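Local coordinates for protein kojibiose phosphorylase (Gut metagenome, PDB 6W0P) that belongs to glycosyl hydrolase family 65, whose members join an N-terminal beta-sandwich domain to a helical (alpha/alpha)6-barrel catalytic domain and a small C-terminal domain, at residues E353-P358 with S621-S626; F593-M598 with I676-G681; N19-D24 with A44-T49; K114-L119 with L123-F128. All coordinates share one frame; numbering follows the deposited sequence.

Contact 1: residues E353-P358 with S621-S626; sequences ETYCLP and SSLSPS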
loop_
_atom_site.group_PDB
_atom_site.type_symbol
_atom_site.label_atom_id
_atom_site.label_comp_id
_atom_site.label_asym_id
_atom_site.label_seq_id
_atom_site.Cartn_x
_atom_site.Cartn_y
_atom_site.Cartn_z
ATOM N N GLU A 353 1.900 2.910 26.730
ATOM C CA GLU A 353 2.888 3.762 27.426
ATOM C C GLU A 353 2.275 5.127 27.760
ATOM O O GLU A 353 2.595 5.643 28.812
ATOM C CB GLU A 353 4.152 3.913 26.584
ATOM C CG GLU A 353 5.037 2.688 26.588
ATOM C CD GLU A 353 4.497 1.455 25.875
ATOM O OE1 GLU A 353 3.864 1.590 24.807
ATOM O OE2 GLU A 353 4.741 0.348 26.390
ATOM N N THR A 354 1.411 5.674 26.910
ATOM C CA THR A 354 1.036 7.101 26.955
ATOM C C THR A 354 -0.368 7.295 27.537
ATOM O O THR A 354 -0.709 8.459 27.767
ATOM C CB THR A 354 1.138 7.697 25.548
ATOM O OG1 THR A 354 0.335 6.933 24.637
ATOM C CG2 THR A 354 2.570 7.733 25.073
ATOM N N TYR A 355 -1.165 6.229 27.703
ATOM C CA TYR A 355 -2.615 6.290 28.074
ATOM C C TYR A 355 -2.952 5.244 29.159
ATOM O O TYR A 355 -3.639 5.581 30.144
ATOM C CB TYR A 355 -3.533 5.928 26.896
ATOM C CG TYR A 355 -3.986 7.012 25.943
ATOM C CD1 TYR A 355 -3.135 7.532 24.978
ATOM C CD2 TYR A 355 -5.316 7.434 25.917
ATOM C CE1 TYR A 355 -3.567 8.488 24.069
ATOM C CE2 TYR A 355 -5.767 8.378 25.006
ATOM C CZ TYR A 355 -4.887 8.906 24.077
ATOM O OH TYR A 355 -5.301 9.855 23.181
ATOM N N CYS A 356 -2.545 3.990 28.944
ATOM C CA CYS A 356 -2.855 2.876 29.877
ATOM C C CYS A 356 -1.967 2.931 31.123
ATOM O O CYS A 356 -2.478 2.659 32.196
ATOM C CB CYS A 356 -2.740 1.515 29.205
ATOM S SG CYS A 356 -3.873 1.366 27.800
ATOM N N LEU A 357 -0.695 3.309 31.008
ATOM C CA LEU A 357 0.278 3.164 32.124
ATOM C C LEU A 357 -0.224 3.874 33.379
ATOM O O LEU A 357 -0.118 3.321 34.468
ATOM C CB LEU A 357 1.642 3.702 31.690
ATOM C CG LEU A 357 2.764 3.544 32.705
ATOM C CD1 LEU A 357 2.955 2.087 33.057
ATOM C CD2 LEU A 357 4.047 4.135 32.168
ATOM N N PRO A 358 -0.712 5.134 33.316
ATOM C CA PRO A 358 -0.962 5.907 34.534
ATOM C C PRO A 358 -1.864 5.230 35.576
ATOM O O PRO A 358 -1.609 5.340 36.749
ATOM C CB PRO A 358 -1.650 7.155 33.980
ATOM C CG PRO A 358 -1.033 7.324 32.618
ATOM C CD PRO A 358 -0.985 5.913 32.095
ATOM N N SER A 621 -10.544 8.454 16.928
ATOM C CA SER A 621 -10.006 7.495 17.917
ATOM C C SER A 621 -10.707 7.613 19.275
ATOM O O SER A 621 -11.190 8.713 19.679
ATOM C CB SER A 621 -8.528 7.639 18.067
ATOM O OG SER A 621 -8.223 8.922 18.555
ATOM N N SER A 622 -10.696 6.493 19.991
ATOM C CA SER A 622 -11.196 6.397 21.379
ATOM C C SER A 622 -10.263 7.207 22.286
ATOM O O SER A 622 -10.613 7.420 23.435
ATOM C CB SER A 622 -11.341 4.945 21.802
ATOM O OG SER A 622 -10.171 4.189 21.530
ATOM N N LEU A 623 -9.146 7.678 21.729
ATOM C CA LEU A 623 -8.040 8.375 22.433
ATOM C C LEU A 623 -8.372 9.869 22.623
ATOM O O LEU A 623 -7.876 10.478 23.591
ATOM C CB LEU A 623 -6.790 8.188 21.567
ATOM C CG LEU A 623 -6.085 6.834 21.689
ATOM C CD1 LEU A 623 -6.868 5.714 20.982
ATOM C CD2 LEU A 623 -4.675 6.917 21.122
ATOM N N SER A 624 -9.217 10.435 21.757
ATOM C CA SER A 624 -9.353 11.900 21.573
ATOM C C SER A 624 -10.241 12.536 22.639
ATOM O O SER A 624 -9.838 13.522 23.227
ATOM C CB SER A 624 -9.814 12.230 20.192
ATOM O OG SER A 624 -9.931 13.628 20.040
ATOM N N PRO A 625 -11.477 12.061 22.900
ATOM C CA PRO A 625 -12.385 12.763 23.805
ATOM C C PRO A 625 -11.842 13.040 25.211
ATOM O O PRO A 625 -12.075 14.119 25.727
ATOM C CB PRO A 625 -13.602 11.820 23.884
ATOM C CG PRO A 625 -13.595 11.112 22.536
ATOM C CD PRO A 625 -12.122 10.887 22.274
ATOM N N SER A 626 -11.142 12.073 25.801
ATOM C CA SER A 626 -10.603 12.161 27.184
ATOM C C SER A 626 -9.490 13.225 27.271
ATOM O O SER A 626 -9.397 13.913 28.299
ATOM C CB SER A 626 -10.144 10.789 27.689
ATOM O OG SER A 626 -9.010 10.301 26.974
#
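With CG anti to its carbonyl carbon (chi1 -88°), Tyr355 sends its ring from helix 351-361 to Leu623, whose CG has the same placement and holds the isobutyl group against that ring. The pair joins two parts of the helical (alpha/alpha)6 barrel of the family 65 catalytic domain: a turn inside one helix, and the type I turn 621-624 that leads into helix 624-634. The two side chains cross at about a right angle. Tyr355 is modelled in two conformers, so the closest approaches of this one, and the bond it makes, are doubtful in detail. Leu623 CG lies over one ring face, 3.4 Å from Tyr355 CZ, and Leu623 CD2 comes to 3.5 Å from Tyr355 CE1. The backbone of Leu623 meets the ring differently, at the edge and in its plane, where Tyr355 OH donates a hydrogen bond of 2.7 Å to Leu623 O. That bond is poorly directed: the C=O...donor angle is 99° and the hydroxyl stands 52° above the carbonyl plane, off the lone pairs. Met592 of helix 590-596 and Thr667 of helix 666-680 also touch the Tyr355 side chain. Farther along helix 624-634, Ser626 OG sits obliquely to the ring, 4.3 Å from Tyr355 CE2.

Contact 2: residues F593-M598 with I676-G681; sequences FMFLYM and IVYGFG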
loop_
_atom_site.group_PDB
_atom_site.type_symbol
_atom_site.label_atom_id
_atom_site.label_comp_id
_atom_site.label_asym_id
_atom_site.label_seq_id
_atom_site.Cartn_x
_atom_site.Cartn_y
_atom_site.Cartn_z
ATOM N N PHE A 593 1.213 16.154 23.166
ATOM C CA PHE A 593 2.465 16.422 23.923
ATOM C C PHE A 593 2.176 17.481 24.998
ATOM O O PHE A 593 2.806 17.454 26.033
ATOM C CB PHE A 593 3.662 16.708 23.014
ATOM C CG PHE A 593 3.686 18.053 22.350
ATOM C CD1 PHE A 593 4.061 19.181 23.057
ATOM C CD2 PHE A 593 3.393 18.175 21.005
ATOM C CE1 PHE A 593 4.104 20.424 22.445
ATOM C CE2 PHE A 593 3.461 19.409 20.383
ATOM C CZ PHE A 593 3.812 20.531 21.108
ATOM N N MET A 594 1.210 18.359 24.772
ATOM C CA MET A 594 0.832 19.378 25.764
ATOM C C MET A 594 0.191 18.671 26.964
ATOM O O MET A 594 0.544 19.019 28.104
ATOM C CB MET A 594 -0.071 20.429 25.131
ATOM C CG MET A 594 0.692 21.263 24.102
ATOM S SD MET A 594 -0.080 22.833 23.642
ATOM C CE MET A 594 0.362 23.797 25.091
ATOM N N PHE A 595 -0.609 17.617 26.741
ATOM C CA PHE A 595 -1.158 16.781 27.843
ATOM C C PHE A 595 -0.019 16.085 28.604
ATOM O O PHE A 595 -0.026 16.132 29.846
ATOM C CB PHE A 595 -2.113 15.724 27.299
ATOM C CG PHE A 595 -2.451 14.631 28.275
ATOM C CD1 PHE A 595 -3.280 14.881 29.357
ATOM C CD2 PHE A 595 -2.021 13.333 28.061
ATOM C CE1 PHE A 595 -3.615 13.874 30.244
ATOM C CE2 PHE A 595 -2.361 12.318 28.948
ATOM C CZ PHE A 595 -3.140 12.596 30.044
ATOM N N LEU A 596 0.929 15.456 27.887
ATOM C CA LEU A 596 1.963 14.581 28.521
ATOM C C LEU A 596 2.893 15.435 29.390
ATOM O O LEU A 596 3.616 14.871 30.257
ATOM C CB LEU A 596 2.749 13.800 27.464
ATOM C CG LEU A 596 1.964 12.774 26.639
ATOM C CD1 LEU A 596 2.858 12.190 25.551
ATOM C CD2 LEU A 596 1.388 11.653 27.511
ATOM N N TYR A 597 2.881 16.741 29.146
ATOM C CA TYR A 597 3.745 17.756 29.798
ATOM C C TYR A 597 2.909 18.970 30.216
ATOM O O TYR A 597 3.421 20.126 30.149
ATOM C CB TYR A 597 4.889 18.108 28.849
ATOM C CG TYR A 597 5.936 17.033 28.742
ATOM C CD1 TYR A 597 6.867 16.811 29.746
ATOM C CD2 TYR A 597 5.991 16.244 27.613
ATOM C CE1 TYR A 597 7.825 15.812 29.630
ATOM C CE2 TYR A 597 6.941 15.251 27.475
ATOM C CZ TYR A 597 7.859 15.032 28.483
ATOM O OH TYR A 597 8.765 14.040 28.270
ATOM N N MET A 598 1.681 18.730 30.678
ATOM C CA MET A 598 0.697 19.786 31.066
ATOM C C MET A 598 1.328 20.742 32.093
ATOM O O MET A 598 0.996 21.944 32.069
ATOM C CB MET A 598 -0.583 19.168 31.649
ATOM C CG MET A 598 -0.360 18.318 32.903
ATOM S SD MET A 598 -1.881 17.676 33.664
ATOM C CE MET A 598 -2.682 16.907 32.255
ATOM N N ILE A 676 -11.412 10.963 34.725
ATOM C CA ILE A 676 -11.915 11.247 36.107
ATOM C C ILE A 676 -10.776 11.859 36.940
ATOM O O ILE A 676 -11.012 12.951 37.507
ATOM C CB ILE A 676 -12.552 9.997 36.746
ATOM C CG1 ILE A 676 -13.888 9.663 36.061
ATOM C CG2 ILE A 676 -12.696 10.195 38.249
ATOM C CD1 ILE A 676 -14.551 8.344 36.516
ATOM N N VAL A 677 -9.576 11.257 36.942
ATOM C CA VAL A 677 -8.491 11.610 37.911
ATOM C C VAL A 677 -7.607 12.752 37.375
ATOM O O VAL A 677 -7.348 13.705 38.148
ATOM C CB VAL A 677 -7.680 10.377 38.331
ATOM C CG1 VAL A 677 -6.505 10.744 39.205
ATOM C CG2 VAL A 677 -8.544 9.366 39.060
ATOM N N TYR A 678 -7.157 12.710 36.128
ATOM C CA TYR A 678 -6.418 13.832 35.496
ATOM C C TYR A 678 -7.377 14.975 35.145
ATOM O O TYR A 678 -6.964 16.137 35.206
ATOM C CB TYR A 678 -5.655 13.390 34.252
ATOM C CG TYR A 678 -4.419 12.583 34.545
ATOM C CD1 TYR A 678 -3.352 13.130 35.241
ATOM C CD2 TYR A 678 -4.295 11.275 34.113
ATOM C CE1 TYR A 678 -2.205 12.398 35.520
ATOM C CE2 TYR A 678 -3.152 10.532 34.374
ATOM C CZ TYR A 678 -2.114 11.089 35.098
ATOM O OH TYR A 678 -0.983 10.360 35.309
ATOM N N GLY A 679 -8.612 14.637 34.777
ATOM C CA GLY A 679 -9.614 15.592 34.279
ATOM C C GLY A 679 -10.308 16.295 35.423
ATOM O O GLY A 679 -9.819 17.356 35.850
ATOM N N PHE A 680 -11.422 15.742 35.887
ATOM C CA PHE A 680 -12.229 16.353 36.962
ATOM C C PHE A 680 -11.349 16.534 38.195
ATOM O O PHE A 680 -11.450 17.596 38.779
ATOM C CB PHE A 680 -13.499 15.551 37.216
ATOM C CG PHE A 680 -14.445 15.543 36.043
ATOM C CD1 PHE A 680 -15.005 16.719 35.567
ATOM C CD2 PHE A 680 -14.770 14.363 35.405
ATOM C CE1 PHE A 680 -15.860 16.710 34.476
ATOM C CE2 PHE A 680 -15.628 14.358 34.322
ATOM C CZ PHE A 680 -16.159 15.524 33.851
ATOM N N GLY A 681 -10.491 15.573 38.540
ATOM C CA GLY A 681 -9.630 15.648 39.739
ATOM C C GLY A 681 -8.484 16.640 39.584
ATOM O O GLY A 681 -8.000 17.131 40.613
#
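Phe595 meets Tyr678 in a T-shaped pair, the edge of the phenylalanine turned to the face of the tyrosine. The evidence is an interplanar angle of 86° and a centroid separation of 6.0 Å between the two rings. Their nearest atoms, Phe595 CZ and Tyr678 CD2, are 4.4 Å apart, so the touch is light. Phe595 reaches this far because its CG is anti to the backbone N (chi1 166°), which carries the end of the ring toward the other helix. In the next shell, Ile627 and Ile630 of helix 624-634 pack on Phe595, while Tyr362 and His429 touch Tyr678. Phe595 sits near the end of helix 590-596, and its O takes a bond of 3.2 Å from Met598 N as the chain leaves the helix. Tyr678 belongs to a wider pi-type turn, marked by a bond of 2.9 Å from Gly681 N to Ile676 O. Farther out, Phe593, on the helix, stacks on Phe491; Tyr597, just past its end, makes a cation-pi contact with Lys495. Such buried aromatic and aliphatic contacts between neighbouring helices are consistent with the helix-to-helix packing of the (alpha/alpha)6 barrel of family 65 enzymes.

Contact 3: residues N19-D24 with A44-T49; sequences NNFHPD and AFFDET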
loop_
_atom_site.group_PDB
_atom_site.type_symbol
_atom_site.label_atom_id
_atom_site.label_comp_id
_atom_site.label_asym_id
_atom_site.label_seq_id
_atom_site.Cartn_x
_atom_site.Cartn_y
_atom_site.Cartn_z
ATOM N N ASN A 19 -30.677 -9.713 31.514
ATOM C CA ASN A 19 -32.015 -10.279 31.837
ATOM C C ASN A 19 -32.620 -10.774 30.521
ATOM O O ASN A 19 -32.907 -9.926 29.663
ATOM C CB ASN A 19 -32.945 -9.236 32.476
ATOM C CG ASN A 19 -32.843 -9.126 33.984
ATOM O OD1 ASN A 19 -32.035 -9.808 34.615
ATOM N ND2 ASN A 19 -33.652 -8.259 34.577
ATOM N N ASN A 20 -32.778 -12.090 30.367
ATOM C CA ASN A 20 -33.167 -12.730 29.081
ATOM C C ASN A 20 -31.962 -12.726 28.131
ATOM O O ASN A 20 -31.111 -11.816 28.238
ATOM C CB ASN A 20 -34.373 -12.057 28.413
ATOM C CG ASN A 20 -35.586 -12.000 29.319
ATOM O OD1 ASN A 20 -35.919 -12.977 30.000
ATOM N ND2 ASN A 20 -36.259 -10.858 29.322
ATOM N N PHE A 21 -31.904 -13.727 27.249
ATOM C CA PHE A 21 -30.884 -13.835 26.184
ATOM C C PHE A 21 -31.288 -12.901 25.060
ATOM O O PHE A 21 -32.440 -13.015 24.665
ATOM C CB PHE A 21 -30.777 -15.258 25.646
ATOM C CG PHE A 21 -29.716 -15.437 24.586
ATOM C CD1 PHE A 21 -28.454 -14.866 24.733
ATOM C CD2 PHE A 21 -29.967 -16.190 23.445
ATOM C CE1 PHE A 21 -27.483 -15.036 23.757
ATOM C CE2 PHE A 21 -28.986 -16.367 22.474
ATOM C CZ PHE A 21 -27.745 -15.800 22.641
ATOM N N HIS A 22 -30.394 -12.018 24.612
ATOM C CA HIS A 22 -30.563 -11.196 23.383
ATOM C C HIS A 22 -29.698 -11.778 22.271
ATOM O O HIS A 22 -28.478 -11.599 22.273
ATOM C CB HIS A 22 -30.213 -9.728 23.648
ATOM C CG HIS A 22 -30.921 -9.151 24.817
ATOM N ND1 HIS A 22 -30.671 -9.580 26.111
ATOM C CD2 HIS A 22 -31.879 -8.207 24.893
ATOM C CE1 HIS A 22 -31.445 -8.913 26.938
ATOM N NE2 HIS A 22 -32.193 -8.062 26.211
ATOM N N PRO A 23 -30.291 -12.536 21.324
ATOM C CA PRO A 23 -29.512 -13.214 20.291
ATOM C C PRO A 23 -28.631 -12.257 19.485
ATOM O O PRO A 23 -27.524 -12.632 19.191
ATOM C CB PRO A 23 -30.584 -13.871 19.404
ATOM C CG PRO A 23 -31.752 -14.090 20.343
ATOM C CD PRO A 23 -31.722 -12.889 21.262
ATOM N N ASP A 24 -29.147 -11.060 19.187
ATOM C CA ASP A 24 -28.507 -10.031 18.325
ATOM C C ASP A 24 -27.289 -9.411 19.041
ATOM O O ASP A 24 -26.491 -8.753 18.341
ATOM C CB ASP A 24 -29.526 -8.963 17.902
ATOM C CG ASP A 24 -30.352 -8.406 19.048
ATOM O OD1 ASP A 24 -30.773 -9.217 19.901
ATOM O OD2 ASP A 24 -30.576 -7.169 19.089
ATOM N N ALA A 44 -16.899 -14.651 26.839
ATOM C CA ALA A 44 -18.062 -15.204 27.561
ATOM C C ALA A 44 -18.888 -16.050 26.592
ATOM O O ALA A 44 -20.145 -15.977 26.636
ATOM C CB ALA A 44 -18.875 -14.107 28.172
ATOM N N PHE A 45 -18.204 -16.832 25.754
ATOM C CA PHE A 45 -18.858 -17.767 24.824
ATOM C C PHE A 45 -19.549 -18.810 25.700
ATOM O O PHE A 45 -19.033 -19.123 26.771
ATOM C CB PHE A 45 -17.857 -18.362 23.835
ATOM C CG PHE A 45 -16.768 -19.182 24.475
ATOM C CD1 PHE A 45 -16.980 -20.515 24.786
ATOM C CD2 PHE A 45 -15.547 -18.613 24.781
ATOM C CE1 PHE A 45 -15.979 -21.268 25.387
ATOM C CE2 PHE A 45 -14.556 -19.356 25.400
ATOM C CZ PHE A 45 -14.769 -20.683 25.696
ATOM N N PHE A 46 -20.724 -19.244 25.266
ATOM C CA PHE A 46 -21.497 -20.369 25.841
ATOM C C PHE A 46 -20.613 -21.609 25.930
ATOM O O PHE A 46 -19.880 -21.916 24.980
ATOM C CB PHE A 46 -22.751 -20.642 25.002
ATOM C CG PHE A 46 -23.815 -19.580 25.112
ATOM C CD1 PHE A 46 -23.650 -18.476 25.943
ATOM C CD2 PHE A 46 -25.005 -19.706 24.420
ATOM C CE1 PHE A 46 -24.649 -17.518 26.069
ATOM C CE2 PHE A 46 -25.995 -18.742 24.538
ATOM C CZ PHE A 46 -25.822 -17.657 25.369
ATOM N N ASP A 47 -20.714 -22.306 27.058
ATOM C CA ASP A 47 -19.958 -23.554 27.340
ATOM C C ASP A 47 -20.483 -24.635 26.396
ATOM O O ASP A 47 -19.682 -25.187 25.652
ATOM C CB ASP A 47 -20.115 -23.940 28.805
ATOM C CG ASP A 47 -19.955 -22.733 29.707
ATOM O OD1 ASP A 47 -18.834 -22.537 30.197
ATOM O OD2 ASP A 47 -20.950 -21.982 29.881
ATOM N N GLU A 48 -21.790 -24.867 26.413
ATOM C CA GLU A 48 -22.473 -25.906 25.599
ATOM C C GLU A 48 -22.377 -25.520 24.126
ATOM O O GLU A 48 -22.030 -24.366 23.853
ATOM C CB GLU A 48 -23.937 -26.073 26.024
ATOM C CG GLU A 48 -24.849 -24.905 25.649
ATOM C CD GLU A 48 -24.797 -23.676 26.551
ATOM O OE1 GLU A 48 -23.985 -23.672 27.484
ATOM O OE2 GLU A 48 -25.559 -22.723 26.310
ATOM N N THR A 49 -22.699 -26.449 23.226
ATOM C CA THR A 49 -22.864 -26.178 21.767
ATOM C C THR A 49 -23.765 -24.946 21.559
ATOM O O THR A 49 -24.837 -24.865 22.165
ATOM C CB THR A 49 -23.406 -27.424 21.056
ATOM O OG1 THR A 49 -22.396 -28.426 21.162
ATOM C CG2 THR A 49 -23.764 -27.186 19.606
#
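Phe21 and Phe46 make the whole contact between two loops of the N-terminal beta-sandwich domain, one following strand 15-19 and the other following strand 40-42. The tight part is a single ring corner. Phe46 CZ comes over one face of Phe21, with Phe21 CE1 at 3.5 Å and Phe21 CZ at 3.8 Å from it. The ring planes are 49° apart and the centroids 5.2 Å, so the pair is neither a stack nor edge-to-face. Different first torsions bring the rings together: CG of Phe21 is anti to the backbone N (chi1 -178°), whereas CG of Phe46 is anti to the carbonyl carbon (chi1 -71°), and the rings bridge backbones whose nearest CA atoms, those of Phe21 and Phe46, are 11.4 Å apart. Phe46 is buried: Arg126 makes a cation-pi contact with it, Tyr50 meets it edge-to-face, and Leu105 packs on it. The other loop is looser. Phe21 is only partly covered, although Phe113, Phe110 and Arg115 of strand 109-118 lie against it, and its neighbours Asn20, Pro23 and Asp24 are exposed to solvent. Pro23 N stands over the centre of the opposite face, 4.1 Å above the Phe21 plane. On the first face Phe46 CE2 is offset toward the rim, 3.9 Å above the Phe21 plane.

Contact 4: residues K114-L119 with L123-F128; sequences KRILDL and LYQRTF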
loop_
_atom_site.group_PDB
_atom_site.type_symbol
_atom_site.label_atom_id
_atom_site.label_comp_id
_atom_site.label_asym_id
_atom_site.label_seq_id
_atom_site.Cartn_x
_atom_site.Cartn_y
_atom_site.Cartn_z
ATOM N N LYS A 114 -30.574 -15.733 32.636
ATOM C CA LYS A 114 -29.935 -14.586 33.316
ATOM C C LYS A 114 -28.428 -14.817 33.241
ATOM O O LYS A 114 -28.011 -15.943 33.534
ATOM C CB LYS A 114 -30.505 -14.465 34.735
ATOM C CG LYS A 114 -29.922 -13.352 35.582
ATOM C CD LYS A 114 -30.732 -13.115 36.844
ATOM C CE LYS A 114 -30.334 -11.870 37.611
ATOM N NZ LYS A 114 -31.494 -11.268 38.322
ATOM N N ARG A 115 -27.686 -13.808 32.781
ATOM C CA ARG A 115 -26.200 -13.774 32.692
ATOM C C ARG A 115 -25.682 -12.745 33.707
ATOM O O ARG A 115 -26.197 -11.606 33.697
ATOM C CB ARG A 115 -25.787 -13.371 31.276
ATOM C CG ARG A 115 -24.413 -13.864 30.874
ATOM C CD ARG A 115 -23.802 -13.101 29.717
ATOM N NE ARG A 115 -24.569 -13.202 28.486
ATOM C CZ ARG A 115 -24.209 -13.853 27.383
ATOM N NH1 ARG A 115 -23.072 -14.516 27.298
ATOM N NH2 ARG A 115 -25.009 -13.828 26.338
ATOM N N ILE A 116 -24.713 -13.114 34.545
ATOM C CA ILE A 116 -24.174 -12.231 35.625
ATOM C C ILE A 116 -22.648 -12.230 35.597
ATOM O O ILE A 116 -22.044 -13.306 35.635
ATOM C CB ILE A 116 -24.677 -12.662 37.008
ATOM C CG1 ILE A 116 -26.202 -12.726 37.041
ATOM C CG2 ILE A 116 -24.124 -11.734 38.079
ATOM C CD1 ILE A 116 -26.772 -13.375 38.284
ATOM N N LEU A 117 -22.040 -11.046 35.567
ATOM C CA LEU A 117 -20.602 -10.885 35.886
ATOM C C LEU A 117 -20.563 -10.143 37.222
ATOM O O LEU A 117 -21.133 -9.041 37.309
ATOM C CB LEU A 117 -19.905 -10.142 34.746
ATOM C CG LEU A 117 -18.462 -9.704 35.026
ATOM C CD1 LEU A 117 -17.554 -10.901 35.191
ATOM C CD2 LEU A 117 -17.930 -8.811 33.923
ATOM N N ASP A 118 -19.988 -10.744 38.255
ATOM C CA ASP A 118 -19.866 -10.071 39.573
ATOM C C ASP A 118 -18.521 -9.335 39.622
ATOM O O ASP A 118 -17.480 -9.981 39.673
ATOM C CB ASP A 118 -20.031 -11.066 40.718
ATOM C CG ASP A 118 -20.346 -10.373 42.023
ATOM O OD1 ASP A 118 -19.730 -9.313 42.263
ATOM O OD2 ASP A 118 -21.235 -10.893 42.769
ATOM N N LEU A 119 -18.549 -8.012 39.633
ATOM C CA LEU A 119 -17.308 -7.199 39.557
ATOM C C LEU A 119 -16.490 -7.313 40.857
ATOM O O LEU A 119 -15.337 -6.868 40.833
ATOM C CB LEU A 119 -17.669 -5.754 39.249
ATOM C CG LEU A 119 -18.458 -5.497 37.967
ATOM C CD1 LEU A 119 -18.792 -4.028 37.885
ATOM C CD2 LEU A 119 -17.694 -5.943 36.713
ATOM N N LEU A 123 -16.792 -13.702 39.263
ATOM C CA LEU A 123 -17.722 -14.837 39.086
ATOM C C LEU A 123 -18.575 -14.533 37.855
ATOM O O LEU A 123 -19.217 -13.447 37.794
ATOM C CB LEU A 123 -18.603 -15.050 40.320
ATOM C CG LEU A 123 -19.663 -16.136 40.114
ATOM C CD1 LEU A 123 -18.983 -17.449 39.779
ATOM C CD2 LEU A 123 -20.563 -16.312 41.328
ATOM N N TYR A 124 -18.509 -15.422 36.872
ATOM C CA TYR A 124 -19.327 -15.353 35.645
ATOM C C TYR A 124 -20.313 -16.519 35.734
ATOM O O TYR A 124 -19.879 -17.682 35.847
ATOM C CB TYR A 124 -18.443 -15.346 34.396
ATOM C CG TYR A 124 -19.256 -15.436 33.136
ATOM C CD1 TYR A 124 -20.202 -14.474 32.850
ATOM C CD2 TYR A 124 -19.146 -16.510 32.276
ATOM C CE1 TYR A 124 -20.997 -14.552 31.723
ATOM C CE2 TYR A 124 -19.951 -16.615 31.152
ATOM C CZ TYR A 124 -20.879 -15.630 30.870
ATOM O OH TYR A 124 -21.698 -15.713 29.781
ATOM N N GLN A 125 -21.604 -16.196 35.737
ATOM C CA GLN A 125 -22.702 -17.142 36.021
ATOM C C GLN A 125 -23.756 -16.974 34.936
ATOM O O GLN A 125 -24.144 -15.829 34.634
ATOM C CB GLN A 125 -23.289 -16.886 37.410
ATOM C CG GLN A 125 -23.795 -18.132 38.103
ATOM C CD GLN A 125 -24.393 -17.828 39.454
ATOM O OE1 GLN A 125 -25.404 -17.131 39.554
ATOM N NE2 GLN A 125 -23.776 -18.356 40.507
ATOM N N ARG A 126 -24.190 -18.095 34.383
ATOM C CA ARG A 126 -25.282 -18.151 33.391
ATOM C C ARG A 126 -26.287 -19.171 33.912
ATOM O O ARG A 126 -25.860 -20.300 34.223
ATOM C CB ARG A 126 -24.706 -18.461 32.008
ATOM C CG ARG A 126 -25.550 -17.951 30.848
ATOM C CD ARG A 126 -24.811 -18.060 29.528
ATOM N NE ARG A 126 -24.042 -19.300 29.452
ATOM C CZ ARG A 126 -24.363 -20.375 28.726
ATOM N NH1 ARG A 126 -25.443 -20.386 27.963
ATOM N NH2 ARG A 126 -23.584 -21.446 28.766
ATOM N N THR A 127 -27.547 -18.753 34.048
ATOM C CA THR A 127 -28.682 -19.591 34.510
ATOM C C THR A 127 -29.756 -19.605 33.406
ATOM O O THR A 127 -29.953 -18.578 32.750
ATOM C CB THR A 127 -29.178 -19.070 35.865
ATOM O OG1 THR A 127 -28.091 -19.067 36.803
ATOM C CG2 THR A 127 -30.328 -19.878 36.419
ATOM N N PHE A 128 -30.395 -20.745 33.156
ATOM C CA PHE A 128 -31.559 -20.835 32.240
ATOM C C PHE A 128 -32.295 -22.146 32.509
ATOM O O PHE A 128 -31.708 -23.084 33.099
ATOM C CB PHE A 128 -31.101 -20.678 30.788
ATOM C CG PHE A 128 -29.977 -21.607 30.417
ATOM C CD1 PHE A 128 -30.239 -22.877 29.950
ATOM C CD2 PHE A 128 -28.658 -21.224 30.573
ATOM C CE1 PHE A 128 -29.205 -23.744 29.647
ATOM C CE2 PHE A 128 -27.624 -22.091 30.268
ATOM C CZ PHE A 128 -27.898 -23.357 29.820
#
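Backbone hydrogen bonds pair Lys114 with Thr127 and Ile116 with Gln125, the hydrogen-bonded pairs of an antiparallel beta hairpin whose strand axes run at 169° to each other. Both bonds are present at each: Lys114 N to Thr127 O, Thr127 N to Lys114 O, Ile116 N to Gln125 O and Gln125 N to Ile116 O are all 2.8 to 2.9 Å. Between these pairs, weaker CA-H...O contacts fill in, such as Arg126 CA to Lys114 O at 3.5 Å. Side-chain packing on one face brings Ile116 and Gln125 side by side, pointing the same way, with Ile116 CD1 4.2 Å from Gln125 OE1. The polar side-chain contact lies on the face of Arg115, Leu117, Tyr124 and Arg126. There Arg115 NH1 donates to Tyr124 OH at 3.1 Å with an angle of 146° at the hydrogen, and the hydroxyl is tilted out of the guanidinium plane. A bend of the Arg115 chain at chi3 (-62°) turns the guanidinium so that NH1 meets this hydroxyl. Arg115 CD lies in the plane of the Tyr124 ring, at the edge, 3.4 Å from Tyr124 OH. Salt bridges reach outside the hairpin, from Arg115 NE to Glu18 and from Arg126 NH2 to Glu48 and Asp47. These carboxylates probably offset the like charges of the two arginines, whose Arg115 NH1 and Arg126 NE are 5.3 Å apart.

The four contacts fall into two clusters. Contacts 1 and 2 share the helical domain, with centres 10 Å apart, and touch where Pro358 CB packs 3.5 Å from Tyr678 OH; their segments alternate along the chain. Contacts 3 and 4 share the N-terminal domain, with centres 11 Å apart. They are joined by packing of Phe46 on Arg126 and by salt bridges: Arg126 NH2 of contact 4 lies 2.6 Å from Glu48 OE1 and 2.9 Å from Asp47 OD2 of contact 3. Between clusters the separation is large, about 30 Å between the centres of contacts 1 and 4, although the nearest atoms of contacts 2 and 4 are about 13 Å apart. Helix 308-324, whose Tyr316 and Phe319 touch Leu117 and Leu119, packs against contact 4.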